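Local coordinates for binding domain (Hc) of Paraclostridial Mosquitocidal Protein 1 (Paraclostridium bifermentans, PDB 6HOX) that targets host nerve cells as the receptor-binding part of a botulinum-like neurotoxin specific to Anopheles mosquitoes, at residues 138-143 with 195-200; 173-178 with 191-196; 116-121 with 133-138; 86-91 with 228-233; 72-77 with 202-207. All blocks are in the same frame, centred on the assembly; numbering follows the deposited sequence.

Contact 1: 138-143 with 195-200; sequences DRFGKI and ELRGID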
# COMPACT_ATOMS: atom_id res chain seq x y z
N ASP A 138 27.23 -10.03 14.80
CA ASP A 138 27.53 -11.21 15.60
C ASP A 138 28.43 -10.80 16.77
O ASP A 138 28.78 -9.64 16.94
CB ASP A 138 28.06 -12.35 14.71
CG ASP A 138 29.50 -12.21 14.30
OD1 ASP A 138 30.15 -11.23 14.74
OD2 ASP A 138 29.97 -13.11 13.53
N ARG A 139 28.80 -11.78 17.59
CA ARG A 139 29.49 -11.55 18.84
C ARG A 139 30.96 -11.17 18.62
O ARG A 139 31.62 -10.81 19.60
CB ARG A 139 29.38 -12.80 19.72
CG ARG A 139 30.06 -14.03 19.16
CD ARG A 139 29.32 -15.31 19.52
NE ARG A 139 29.94 -16.49 18.93
CZ ARG A 139 31.03 -17.09 19.42
NH1 ARG A 139 31.62 -16.60 20.49
NH2 ARG A 139 31.52 -18.16 18.83
N PHE A 140 31.46 -11.22 17.38
CA PHE A 140 32.83 -10.71 17.05
C PHE A 140 32.78 -9.30 16.45
O PHE A 140 33.82 -8.72 16.11
CB PHE A 140 33.55 -11.70 16.14
CG PHE A 140 33.55 -13.12 16.66
CD1 PHE A 140 34.40 -13.50 17.70
CD2 PHE A 140 32.69 -14.07 16.13
CE1 PHE A 140 34.39 -14.80 18.18
CE2 PHE A 140 32.68 -15.37 16.63
CZ PHE A 140 33.53 -15.73 17.65
N GLY A 141 31.57 -8.74 16.32
CA GLY A 141 31.40 -7.43 15.72
C GLY A 141 31.29 -7.49 14.21
O GLY A 141 31.29 -6.46 13.57
N LYS A 142 31.16 -8.68 13.64
CA LYS A 142 30.97 -8.86 12.19
C LYS A 142 29.58 -8.33 11.83
O LYS A 142 28.62 -8.69 12.50
CB LYS A 142 31.09 -10.34 11.82
CG LYS A 142 30.99 -10.68 10.34
CD LYS A 142 32.33 -10.73 9.67
CE LYS A 142 33.21 -11.84 10.18
NZ LYS A 142 34.49 -11.83 9.46
N ILE A 143 29.49 -7.48 10.80
CA ILE A 143 28.24 -6.81 10.46
C ILE A 143 27.83 -7.19 9.03
O ILE A 143 28.67 -7.20 8.13
CB ILE A 143 28.37 -5.29 10.63
CG1 ILE A 143 28.45 -4.93 12.12
CG2 ILE A 143 27.23 -4.58 9.91
CD1 ILE A 143 28.83 -3.49 12.40
N GLU A 195 30.15 -15.74 6.75
CA GLU A 195 31.22 -15.19 7.64
C GLU A 195 30.68 -14.89 9.05
O GLU A 195 31.46 -14.66 9.97
CB GLU A 195 31.81 -13.92 7.05
CG GLU A 195 32.55 -14.16 5.74
CD GLU A 195 33.87 -14.91 5.89
OE1 GLU A 195 34.36 -14.98 7.03
OE2 GLU A 195 34.42 -15.38 4.86
N LEU A 196 29.36 -14.91 9.20
CA LEU A 196 28.71 -14.47 10.42
C LEU A 196 28.63 -15.65 11.38
O LEU A 196 28.35 -16.75 10.97
CB LEU A 196 27.31 -13.96 10.06
CG LEU A 196 26.85 -12.70 10.78
CD1 LEU A 196 27.86 -11.58 10.63
CD2 LEU A 196 25.49 -12.26 10.25
N ARG A 197 28.89 -15.40 12.66
CA ARG A 197 28.66 -16.41 13.66
C ARG A 197 27.34 -16.07 14.35
O ARG A 197 26.35 -15.70 13.67
CB ARG A 197 29.94 -16.57 14.49
CG ARG A 197 31.12 -17.05 13.66
CD ARG A 197 30.82 -18.36 12.93
NE ARG A 197 31.90 -18.86 12.07
CZ ARG A 197 31.89 -18.85 10.74
NH1 ARG A 197 30.84 -18.40 10.07
NH2 ARG A 197 32.95 -19.28 10.08
N GLY A 198 27.29 -16.23 15.67
CA GLY A 198 26.04 -16.15 16.41
C GLY A 198 25.60 -14.72 16.62
O GLY A 198 26.41 -13.84 16.89
N ILE A 199 24.29 -14.49 16.52
CA ILE A 199 23.68 -13.19 16.78
C ILE A 199 22.69 -13.30 17.95
O ILE A 199 22.05 -12.33 18.30
CB ILE A 199 23.00 -12.63 15.52
CG1 ILE A 199 21.79 -13.46 15.07
CG2 ILE A 199 24.00 -12.46 14.40
CD1 ILE A 199 20.84 -12.68 14.17
N ASP A 200 22.57 -14.50 18.54
CA ASP A 200 21.68 -14.72 19.67
C ASP A 200 22.08 -13.80 20.82
O ASP A 200 23.26 -13.42 20.97
CB ASP A 200 21.70 -16.17 20.15
CG ASP A 200 23.10 -16.75 20.23
OD1 ASP A 200 23.77 -16.82 19.16
OD2 ASP A 200 23.51 -17.12 21.34
O HOH W 1 32.13 -13.92 12.71
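R197 N donates to D138 OD2 at 2.7 Å, nearly straight (173°) and on the anti lone pair, away from OD1. OD1 serves its own segment: the backbone N-H groups of F140 and K142 reach it from opposite faces of the carboxylate plane, and with the R197 bond they fix the rotation of the group. A weak backbone bond joins R139 N to G198 O at 3.2 Å. K142 NZ and E195 OE1 form a long salt bridge of 4.0 Å. K142 CG presses on L196 CD1 at 3.3 Å, tighter than usual, the two side chains running antiparallel alongside one another. The F140 ring turns its edge to R197, CE2 lying 3.7 Å from CB, while F140 CZ sits over the centre of one face of the R139 guanidinium. A type I turn from D138 to G141, combined with an Asx turn at D138, shapes the tip of the hairpin between strands 131-137 and 143-147, which the D138 carboxylate joins to the 195-200 loop.

Contact 2: 173-178 with 191-196; sequences VNQLKD and KSINEL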
# COMPACT_ATOMS: atom_id res chain seq x y z
N VAL A 173 16.61 -15.70 6.72
CA VAL A 173 17.97 -15.91 7.21
C VAL A 173 18.24 -17.41 7.25
O VAL A 173 17.65 -18.16 8.04
CB VAL A 173 18.15 -15.23 8.58
CG1 VAL A 173 19.56 -15.42 9.13
CG2 VAL A 173 17.80 -13.75 8.50
N ASN A 174 19.09 -17.85 6.32
CA ASN A 174 19.70 -19.15 6.30
C ASN A 174 21.13 -18.96 6.80
O ASN A 174 22.00 -18.55 6.01
CB ASN A 174 19.66 -19.77 4.91
CG ASN A 174 20.31 -21.13 4.84
OD1 ASN A 174 20.19 -21.82 3.82
ND2 ASN A 174 21.01 -21.54 5.89
N GLN A 175 21.32 -19.17 8.11
CA GLN A 175 22.61 -18.93 8.77
C GLN A 175 23.65 -19.82 8.08
O GLN A 175 23.34 -20.95 7.69
CB GLN A 175 22.49 -19.07 10.30
CG GLN A 175 21.64 -17.96 10.92
CD GLN A 175 21.77 -17.72 12.41
OE1 GLN A 175 20.86 -18.00 13.19
NE2 GLN A 175 22.88 -17.11 12.82
N LEU A 176 24.83 -19.26 7.82
CA LEU A 176 25.92 -19.94 7.11
C LEU A 176 25.77 -19.79 5.58
O LEU A 176 26.74 -20.03 4.86
CB LEU A 176 25.95 -21.42 7.52
CG LEU A 176 27.12 -22.25 6.97
CD1 LEU A 176 28.46 -21.59 7.25
CD2 LEU A 176 27.08 -23.66 7.54
N LYS A 177 24.59 -19.39 5.08
CA LYS A 177 24.43 -19.19 3.63
C LYS A 177 24.12 -17.72 3.32
O LYS A 177 25.02 -16.96 3.00
CB LYS A 177 23.37 -20.13 3.06
CG LYS A 177 23.88 -21.52 2.71
CD LYS A 177 23.07 -22.21 1.63
CE LYS A 177 23.50 -23.65 1.43
NZ LYS A 177 22.66 -24.33 0.41
N ASP A 178 22.83 -17.34 3.33
CA ASP A 178 22.47 -16.01 2.88
C ASP A 178 21.29 -15.46 3.68
O ASP A 178 20.51 -16.19 4.29
CB ASP A 178 22.15 -15.99 1.38
CG ASP A 178 21.11 -17.01 0.96
OD1 ASP A 178 20.77 -17.90 1.78
OD2 ASP A 178 20.65 -16.91 -0.19
N LYS A 191 22.59 -11.04 0.76
CA LYS A 191 23.95 -10.99 1.23
C LYS A 191 24.38 -12.39 1.69
O LYS A 191 23.56 -13.14 2.21
CB LYS A 191 24.05 -10.02 2.41
CG LYS A 191 23.65 -8.59 2.12
CD LYS A 191 24.61 -7.83 1.22
CE LYS A 191 24.07 -6.44 0.97
NZ LYS A 191 24.74 -5.75 -0.14
N SER A 192 25.66 -12.72 1.48
CA SER A 192 26.26 -13.90 2.03
C SER A 192 26.49 -13.68 3.52
O SER A 192 27.06 -12.66 3.91
CB SER A 192 27.56 -14.22 1.33
OG SER A 192 27.35 -14.34 -0.07
N ILE A 193 26.09 -14.65 4.34
CA ILE A 193 26.32 -14.55 5.79
C ILE A 193 27.11 -15.77 6.30
O ILE A 193 27.13 -16.03 7.51
CB ILE A 193 24.98 -14.34 6.52
CG1 ILE A 193 24.06 -15.56 6.43
CG2 ILE A 193 24.27 -13.09 6.00
CD1 ILE A 193 22.93 -15.51 7.45
N ASN A 194 27.83 -16.44 5.40
CA ASN A 194 28.76 -17.53 5.74
C ASN A 194 29.86 -17.05 6.70
O ASN A 194 30.39 -17.86 7.45
CB ASN A 194 29.34 -18.19 4.48
CG ASN A 194 30.26 -17.30 3.67
OD1 ASN A 194 29.83 -16.31 3.09
ND2 ASN A 194 31.53 -17.66 3.61
N GLU A 195 30.15 -15.74 6.75
CA GLU A 195 31.22 -15.19 7.64
C GLU A 195 30.68 -14.89 9.05
O GLU A 195 31.46 -14.66 9.97
CB GLU A 195 31.81 -13.92 7.05
CG GLU A 195 32.55 -14.16 5.74
CD GLU A 195 33.87 -14.91 5.89
OE1 GLU A 195 34.36 -14.98 7.03
OE2 GLU A 195 34.42 -15.38 4.86
N LEU A 196 29.36 -14.91 9.20
CA LEU A 196 28.71 -14.47 10.42
C LEU A 196 28.63 -15.65 11.38
O LEU A 196 28.35 -16.75 10.97
CB LEU A 196 27.31 -13.96 10.06
CG LEU A 196 26.85 -12.70 10.78
CD1 LEU A 196 27.86 -11.58 10.63
CD2 LEU A 196 25.49 -12.26 10.25
O HOH W 2 25.26 -17.05 9.77
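I193 has the most surface covered in this contact, and its CD1 methyl pushes in between V173, N174 and Q175. That methyl lies 3.5 Å from N174 O and 3.8 Å from V173 CG1, the V173 and I193 side chains crossing at about a right angle. CG1 stands between the backbone N and the carbonyl carbon (chi1 67°), where it also comes within 3.8 Å of D178 N. I193 N donates to K177 O at 2.9 Å, a straight bond (168°) whose donor lies above the carbonyl plane. Its carbonyl O takes a proton from a water that in turn accepts from L176 N, bridging the two segments. The closest approaches of L176, second in buried area though poorly ordered, are made by its backbone: its O lies 3.2 Å from N194 CB and meets N194 CA in a CA-H...O contact. N194 follows I193 in a type I turn closed by the bond from L196 N to I193 O. K177 and D178 both face N174, a classic beta bulge where strand 167-174 gives way to strand 178-183. D178 then pairs with S192 as an antiparallel non-hydrogen-bonded pair, so the contact lies at one end of three successive strands, 167-174, 178-183 and 186-192. M136 of strand 131-137 and I144 of strand 143-147 pack against I193 from the neighbouring sheet.

Contact 3: 116-121 with 133-138; sequences NNMDNQ and VWRMKD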
# COMPACT_ATOMS: atom_id res chain seq x y z
N ASN A 116 14.00 -3.75 17.28
CA ASN A 116 15.37 -3.81 17.76
C ASN A 116 15.52 -5.05 18.65
O ASN A 116 14.78 -5.21 19.61
CB ASN A 116 15.77 -2.49 18.42
CG ASN A 116 17.18 -2.52 18.96
OD1 ASN A 116 17.57 -3.50 19.58
ND2 ASN A 116 17.94 -1.47 18.74
N ASN A 117 16.42 -5.96 18.23
CA ASN A 117 16.90 -7.04 19.08
C ASN A 117 18.43 -7.05 19.02
O ASN A 117 19.05 -8.08 18.72
CB ASN A 117 16.34 -8.42 18.71
CG ASN A 117 16.72 -9.48 19.72
OD1 ASN A 117 17.09 -10.60 19.36
ND2 ASN A 117 16.68 -9.13 20.99
N MET A 118 19.01 -5.89 19.31
CA MET A 118 20.44 -5.65 19.26
C MET A 118 20.93 -5.20 20.64
O MET A 118 20.44 -4.21 21.19
CB MET A 118 20.76 -4.55 18.26
CG MET A 118 22.23 -4.33 18.04
SD MET A 118 22.95 -5.66 17.07
CE MET A 118 22.43 -5.15 15.43
N ASP A 119 21.86 -5.95 21.23
CA ASP A 119 22.59 -5.44 22.40
C ASP A 119 24.05 -5.27 21.96
O ASP A 119 24.35 -4.30 21.23
CB ASP A 119 22.28 -6.26 23.67
CG ASP A 119 22.46 -7.76 23.59
OD1 ASP A 119 21.61 -8.49 24.16
OD2 ASP A 119 23.51 -8.20 23.05
N ASN A 120 24.94 -6.18 22.37
CA ASN A 120 26.29 -6.20 21.82
C ASN A 120 26.24 -6.87 20.45
O ASN A 120 27.08 -6.60 19.57
CB ASN A 120 27.28 -6.96 22.72
CG ASN A 120 28.68 -7.02 22.13
OD1 ASN A 120 29.14 -8.08 21.71
ND2 ASN A 120 29.35 -5.89 22.09
N GLN A 121 25.29 -7.79 20.29
CA GLN A 121 25.07 -8.47 19.02
C GLN A 121 23.57 -8.64 18.82
O GLN A 121 22.79 -8.35 19.74
CB GLN A 121 25.78 -9.82 19.03
CG GLN A 121 25.17 -10.83 20.00
CD GLN A 121 26.10 -11.17 21.13
OE1 GLN A 121 27.11 -10.51 21.38
NE2 GLN A 121 25.78 -12.26 21.81
N VAL A 133 16.35 -0.71 6.50
CA VAL A 133 17.61 -1.35 6.85
C VAL A 133 17.32 -2.61 7.66
O VAL A 133 16.58 -2.53 8.66
CB VAL A 133 18.51 -0.42 7.69
CG1 VAL A 133 19.81 -1.12 8.09
CG2 VAL A 133 18.79 0.87 6.95
N TRP A 134 17.90 -3.72 7.23
CA TRP A 134 18.06 -4.95 7.99
C TRP A 134 19.54 -5.08 8.34
O TRP A 134 20.39 -5.00 7.45
CB TRP A 134 17.55 -6.17 7.20
CG TRP A 134 17.97 -7.48 7.78
CD1 TRP A 134 18.92 -8.33 7.29
CD2 TRP A 134 17.46 -8.09 8.98
NE1 TRP A 134 19.02 -9.44 8.09
CE2 TRP A 134 18.14 -9.31 9.14
CE3 TRP A 134 16.48 -7.74 9.91
CZ2 TRP A 134 17.88 -10.18 10.20
CZ3 TRP A 134 16.22 -8.59 10.96
CH2 TRP A 134 16.92 -9.78 11.11
N ARG A 135 19.84 -5.26 9.62
CA ARG A 135 21.22 -5.43 10.02
C ARG A 135 21.34 -6.57 11.03
O ARG A 135 20.50 -6.68 11.95
CB ARG A 135 21.80 -4.13 10.59
CG ARG A 135 23.20 -4.33 11.17
CD ARG A 135 23.91 -3.07 11.61
NE ARG A 135 24.07 -2.16 10.47
CZ ARG A 135 23.35 -1.06 10.30
NH1 ARG A 135 22.71 -0.53 11.33
NH2 ARG A 135 23.28 -0.49 9.11
N MET A 136 22.37 -7.40 10.83
CA MET A 136 22.83 -8.43 11.74
C MET A 136 24.26 -8.10 12.21
O MET A 136 25.09 -7.65 11.41
CB MET A 136 22.83 -9.80 11.05
CG MET A 136 21.43 -10.32 10.78
SD MET A 136 21.39 -11.82 9.79
CE MET A 136 22.09 -11.18 8.29
N LYS A 137 24.52 -8.28 13.51
CA LYS A 137 25.86 -8.15 14.06
C LYS A 137 26.12 -9.33 15.01
O LYS A 137 25.32 -9.61 15.88
CB LYS A 137 26.03 -6.81 14.78
CG LYS A 137 27.44 -6.53 15.28
CD LYS A 137 27.50 -5.68 16.52
CE LYS A 137 27.43 -4.19 16.26
NZ LYS A 137 27.77 -3.46 17.50
N ASP A 138 27.23 -10.03 14.80
CA ASP A 138 27.53 -11.21 15.60
C ASP A 138 28.43 -10.80 16.77
O ASP A 138 28.78 -9.64 16.94
CB ASP A 138 28.06 -12.35 14.71
CG ASP A 138 29.50 -12.21 14.30
OD1 ASP A 138 30.15 -11.23 14.74
OD2 ASP A 138 29.97 -13.11 13.53
O HOH W 3 25.85 -2.78 19.51
O HOH W 4 29.50 -7.61 18.64
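M118 and K137 meet with their side chains crossing at about a right angle, SD of M118 lying 4.0 Å from K137 CB. CG of M118 is anti to the backbone N (chi1 -174°), and further bends at chi2 and chi3 fold the chain back, bringing CE as well as SD to the same lysine carbon. CE is also 4.4 Å from R135 CG, whose guanidinium is engaged elsewhere in salt bridges with E111 and D145. K137 extends as far as CD, which passes 3.2 Å from N120 O. A bend at chi3 (-84°) then sets the course of CE, and NZ donates to a water at 2.9 Å that itself donates to D119 O. Strands 116-118 and 131-137 both pair with strand 122-128 in a five-stranded antiparallel sheet of the concanavalin-like N-terminal receptor-binding domain, and the contact passes over the N-terminal end of that middle strand. The link before it is closed by D119 N bonding to Q121 O, while D119 OD2 uses its anti lone pair for N120 N and takes a weak bond from Q121 N. Q121 touches the opposite segment with CB, 3.2 Å from K137 O and 3.6 Å from D138 C. Its NE2 donates to D200 O. On the strand before this link, N116 OD1 accepts from M118 N in an Asx turn, the donor standing above the amide plane.

Contact 4: 86-91 with 228-233; sequences FSDFTI and QRALNE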
# COMPACT_ATOMS: atom_id res chain seq x y z
N PHE A 86 22.47 -22.05 15.10
CA PHE A 86 21.97 -23.26 14.42
C PHE A 86 20.45 -23.17 14.21
O PHE A 86 19.74 -24.17 14.37
CB PHE A 86 22.37 -24.51 15.22
N SER A 87 19.94 -21.98 13.84
CA SER A 87 18.52 -21.82 13.55
C SER A 87 18.31 -20.82 12.41
O SER A 87 18.60 -19.62 12.55
CB SER A 87 17.75 -21.43 14.79
OG SER A 87 18.28 -20.25 15.35
N ASP A 88 17.83 -21.33 11.28
CA ASP A 88 17.29 -20.52 10.18
C ASP A 88 16.03 -19.79 10.68
O ASP A 88 15.34 -20.28 11.57
CB ASP A 88 16.95 -21.38 8.96
CG ASP A 88 18.13 -22.15 8.39
OD1 ASP A 88 19.29 -21.75 8.65
OD2 ASP A 88 17.88 -23.15 7.68
N PHE A 89 15.72 -18.62 10.12
CA PHE A 89 14.46 -17.97 10.48
C PHE A 89 14.00 -17.03 9.36
O PHE A 89 14.78 -16.69 8.45
CB PHE A 89 14.55 -17.26 11.83
CG PHE A 89 15.54 -16.13 11.89
CD1 PHE A 89 16.87 -16.36 12.21
CD2 PHE A 89 15.14 -14.83 11.64
CE1 PHE A 89 17.78 -15.32 12.26
CE2 PHE A 89 16.05 -13.78 11.70
CZ PHE A 89 17.37 -14.03 12.01
N THR A 90 12.72 -16.66 9.44
CA THR A 90 12.10 -15.67 8.60
C THR A 90 11.35 -14.66 9.49
O THR A 90 10.70 -15.05 10.48
CB THR A 90 11.17 -16.32 7.57
OG1 THR A 90 12.00 -17.18 6.78
CG2 THR A 90 10.46 -15.32 6.68
N ILE A 91 11.50 -13.39 9.14
CA ILE A 91 10.73 -12.30 9.65
C ILE A 91 9.89 -11.75 8.49
O ILE A 91 10.43 -11.45 7.43
CB ILE A 91 11.65 -11.23 10.28
CG1 ILE A 91 12.30 -11.73 11.57
CG2 ILE A 91 10.88 -9.93 10.52
CD1 ILE A 91 13.34 -10.79 12.16
N GLN A 228 10.35 -20.27 12.13
CA GLN A 228 11.53 -21.00 12.58
C GLN A 228 12.17 -21.75 11.40
O GLN A 228 12.82 -22.76 11.59
CB GLN A 228 11.16 -21.97 13.71
CG GLN A 228 10.31 -23.15 13.24
CD GLN A 228 9.75 -23.96 14.39
OE1 GLN A 228 10.20 -23.86 15.53
NE2 GLN A 228 8.76 -24.78 14.08
N ARG A 229 11.99 -21.23 10.19
CA ARG A 229 12.63 -21.72 8.98
C ARG A 229 12.88 -20.52 8.06
O ARG A 229 12.21 -19.50 8.20
CB ARG A 229 11.70 -22.75 8.31
CG ARG A 229 12.33 -23.51 7.15
CD ARG A 229 11.49 -24.70 6.73
NE ARG A 229 10.15 -24.31 6.29
CZ ARG A 229 9.86 -23.89 5.07
NH1 ARG A 229 10.82 -23.56 4.22
NH2 ARG A 229 8.60 -23.79 4.70
N ALA A 230 13.85 -20.66 7.15
CA ALA A 230 14.11 -19.69 6.09
C ALA A 230 13.24 -20.04 4.89
O ALA A 230 13.48 -21.05 4.27
CB ALA A 230 15.56 -19.71 5.70
N LEU A 231 12.23 -19.22 4.57
CA LEU A 231 11.35 -19.54 3.46
C LEU A 231 12.13 -19.36 2.16
O LEU A 231 13.00 -18.47 2.05
CB LEU A 231 10.11 -18.64 3.46
CG LEU A 231 9.27 -18.59 4.74
CD1 LEU A 231 8.08 -17.67 4.54
CD2 LEU A 231 8.79 -19.97 5.15
N ASN A 232 11.84 -20.21 1.17
CA ASN A 232 12.42 -20.07 -0.15
C ASN A 232 11.59 -19.02 -0.93
O ASN A 232 10.56 -18.55 -0.45
CB ASN A 232 12.59 -21.42 -0.86
CG ASN A 232 11.28 -22.09 -1.24
OD1 ASN A 232 10.30 -21.43 -1.57
ND2 ASN A 232 11.28 -23.41 -1.20
N GLU A 233 12.11 -18.64 -2.10
CA GLU A 233 11.58 -17.57 -2.93
C GLU A 233 10.10 -17.85 -3.27
O GLU A 233 9.26 -16.91 -3.25
CB GLU A 233 12.51 -17.38 -4.14
CG GLU A 233 12.22 -16.12 -4.94
CD GLU A 233 13.26 -15.76 -5.98
OE1 GLU A 233 14.30 -16.44 -6.04
OE2 GLU A 233 13.02 -14.80 -6.76
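T90 OG1 carries both hydrogen bonds between the segments, acting once as donor and once as acceptor. It gives its proton to R229 O at 2.7 Å, approaching in the carbonyl plane on a lone pair. It accepts from L231 N at 3.0 Å (157°), so the hydroxyl grips the backbone on both sides of A230. OG1 is anti to the carbonyl carbon (chi1 -61°), which turns it to the 228-233 segment. The backbone N of T90 also comes near R229 O, but the angle is too poor for a bond. Among the van der Waals contacts, the methyl CG2 of T90 lies 4.0 Å from L231 CD1, the two side chains crossing at about a right angle. D88 CB meets A230 CB at 3.9 Å, and the carbonyl oxygen of R229 packs against F89 C at 3.3 Å. Within the 228-233 segment, L231 CD2 lies over one face of the R229 guanidinium, offset toward its rim, while that guanidinium forms a salt bridge with E235. The touching parts run 71° apart, so the 228-231 stretch crosses the start of strand 89-96 and is not paired along it. Strand 89-96 is flanked there by strands 167-174 and 218-227; T90 packs on T170, T172 and Y227, whereas F89 meets F83 edge-to-face and also packs on W134 of strand 131-137. N232 then caps helix 233-241, making the 228-233 segment the passage from sheet to helix.

Contact 5: 72-77 with 202-207; sequences SIIVQK and NSPIIF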
# COMPACT_ATOMS: atom_id res chain seq x y z
N SER A 72 5.71 1.79 22.79
CA SER A 72 6.60 0.68 22.55
C SER A 72 5.93 -0.63 22.97
O SER A 72 5.02 -0.61 23.82
CB SER A 72 7.89 0.85 23.29
OG SER A 72 7.66 0.70 24.68
N ILE A 73 6.39 -1.73 22.35
CA ILE A 73 6.05 -3.09 22.69
C ILE A 73 7.37 -3.85 22.93
O ILE A 73 8.29 -3.80 22.10
CB ILE A 73 5.21 -3.77 21.59
CG1 ILE A 73 4.01 -2.93 21.18
CG2 ILE A 73 4.78 -5.17 22.01
CD1 ILE A 73 3.32 -3.44 19.93
N ILE A 74 7.43 -4.53 24.07
CA ILE A 74 8.57 -5.31 24.50
C ILE A 74 8.15 -6.78 24.56
O ILE A 74 7.16 -7.14 25.19
CB ILE A 74 9.06 -4.80 25.87
CG1 ILE A 74 9.31 -3.29 25.81
CG2 ILE A 74 10.25 -5.61 26.36
CD1 ILE A 74 10.27 -2.73 26.83
N VAL A 75 8.93 -7.62 23.88
CA VAL A 75 8.68 -9.02 23.81
C VAL A 75 9.91 -9.73 24.35
O VAL A 75 10.99 -9.63 23.75
CB VAL A 75 8.38 -9.45 22.36
CG1 VAL A 75 7.99 -10.92 22.28
CG2 VAL A 75 7.32 -8.55 21.73
N GLN A 76 9.76 -10.40 25.50
CA GLN A 76 10.77 -11.29 26.03
C GLN A 76 10.87 -12.49 25.09
O GLN A 76 9.85 -13.03 24.67
CB GLN A 76 10.43 -11.75 27.46
CG GLN A 76 10.39 -10.64 28.50
CD GLN A 76 11.62 -9.76 28.49
OE1 GLN A 76 12.76 -10.24 28.55
NE2 GLN A 76 11.40 -8.46 28.40
N LYS A 77 12.09 -12.87 24.73
CA LYS A 77 12.27 -14.03 23.86
C LYS A 77 12.12 -15.28 24.73
O LYS A 77 12.22 -15.20 25.96
CB LYS A 77 13.62 -13.97 23.13
CG LYS A 77 13.80 -12.75 22.23
CD LYS A 77 15.02 -12.79 21.34
CE LYS A 77 16.30 -12.90 22.13
NZ LYS A 77 17.48 -12.63 21.29
N ASN A 202 20.22 -12.32 24.96
CA ASN A 202 19.21 -12.48 25.97
C ASN A 202 18.36 -11.21 26.12
O ASN A 202 17.64 -11.11 27.10
CB ASN A 202 19.82 -12.85 27.33
CG ASN A 202 20.48 -14.21 27.32
OD1 ASN A 202 21.67 -14.32 27.63
ND2 ASN A 202 19.74 -15.24 26.95
N SER A 203 18.47 -10.25 25.20
CA SER A 203 17.70 -9.02 25.29
C SER A 203 16.30 -9.23 24.71
O SER A 203 16.07 -10.16 23.94
CB SER A 203 18.44 -7.89 24.62
OG SER A 203 19.58 -7.50 25.36
N PRO A 204 15.27 -8.42 25.07
CA PRO A 204 13.96 -8.54 24.42
C PRO A 204 13.97 -7.96 23.00
O PRO A 204 14.91 -7.26 22.63
CB PRO A 204 13.04 -7.77 25.37
CG PRO A 204 13.95 -6.73 25.99
CD PRO A 204 15.28 -7.44 26.16
N ILE A 205 12.95 -8.29 22.20
CA ILE A 205 12.64 -7.58 20.95
C ILE A 205 11.82 -6.33 21.31
O ILE A 205 10.79 -6.45 21.98
CB ILE A 205 11.86 -8.49 19.97
CG1 ILE A 205 12.55 -9.84 19.75
CG2 ILE A 205 11.59 -7.77 18.66
CD1 ILE A 205 11.67 -10.88 19.10
N ILE A 206 12.29 -5.15 20.89
CA ILE A 206 11.64 -3.87 21.22
C ILE A 206 11.08 -3.28 19.93
O ILE A 206 11.85 -3.00 19.00
CB ILE A 206 12.60 -2.86 21.88
CG1 ILE A 206 13.38 -3.44 23.06
CG2 ILE A 206 11.83 -1.61 22.30
CD1 ILE A 206 12.52 -3.73 24.25
N PHE A 207 9.75 -3.11 19.90
CA PHE A 207 9.05 -2.43 18.81
C PHE A 207 8.85 -0.98 19.23
O PHE A 207 8.06 -0.70 20.13
CB PHE A 207 7.71 -3.10 18.52
CG PHE A 207 7.79 -4.53 18.07
CD1 PHE A 207 8.02 -5.55 18.98
CD2 PHE A 207 7.64 -4.87 16.73
CE1 PHE A 207 8.11 -6.87 18.56
CE2 PHE A 207 7.75 -6.18 16.31
CZ PHE A 207 7.98 -7.18 17.23
O HOH W 5 14.16 -11.41 25.99
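V75 CG2 touches the edge of the F207 ring at CE1, 3.7 Å away, and on the same buried face I73 CB meets F207 CB at 4.0 Å. On the more exposed face I74 and I206 run alongside each other, their CD1 methyls 3.6 Å apart; I206 CD1 is bent back (chi2 -70°), and P204 CB touches I74 CG2 at 3.7 Å. Four backbone bonds join antiparallel strands 73-75 and 205-207 (166°), two for I73 with F207 and two for V75 with I205. With strand 46-48 they form a three-stranded antiparallel sheet, whose V75 and F207 side packs on strands 25-32 and 218-227. Outward, K77 CE passes 3.3 Å from S203 O, while its NZ bonds N117 and N201. A water accepts from K77 N and donates to Q76 OE1 and, weakly, S203 O. The chemistry implies a greasy face turned to the larger sheet, a register set by backbone bonds, and a hydrated end where regular pairing stops.

From the N terminus, contact 5 opens first at 72-77 and contact 4 at 86-91; contact 5 closes at 202-207 before contact 4 closes at 228-233, so the two cross. Contacts 1, 2 and 3 fall within both of these long loops. Contact 3 closes a short one at 133-138, and contact 1 starts on its last residue, D138. Contact 2 opens at 173-178 and closes at 191-196, overlapping the 195-200 end of contact 1 at E195 and L196. N116 O bonds I206 N between contacts 3 and 5, and W134 of contact 3 packs on F89 and I91 of contact 4 and V173 of contact 2. These links join the three sheets in this part of the chain.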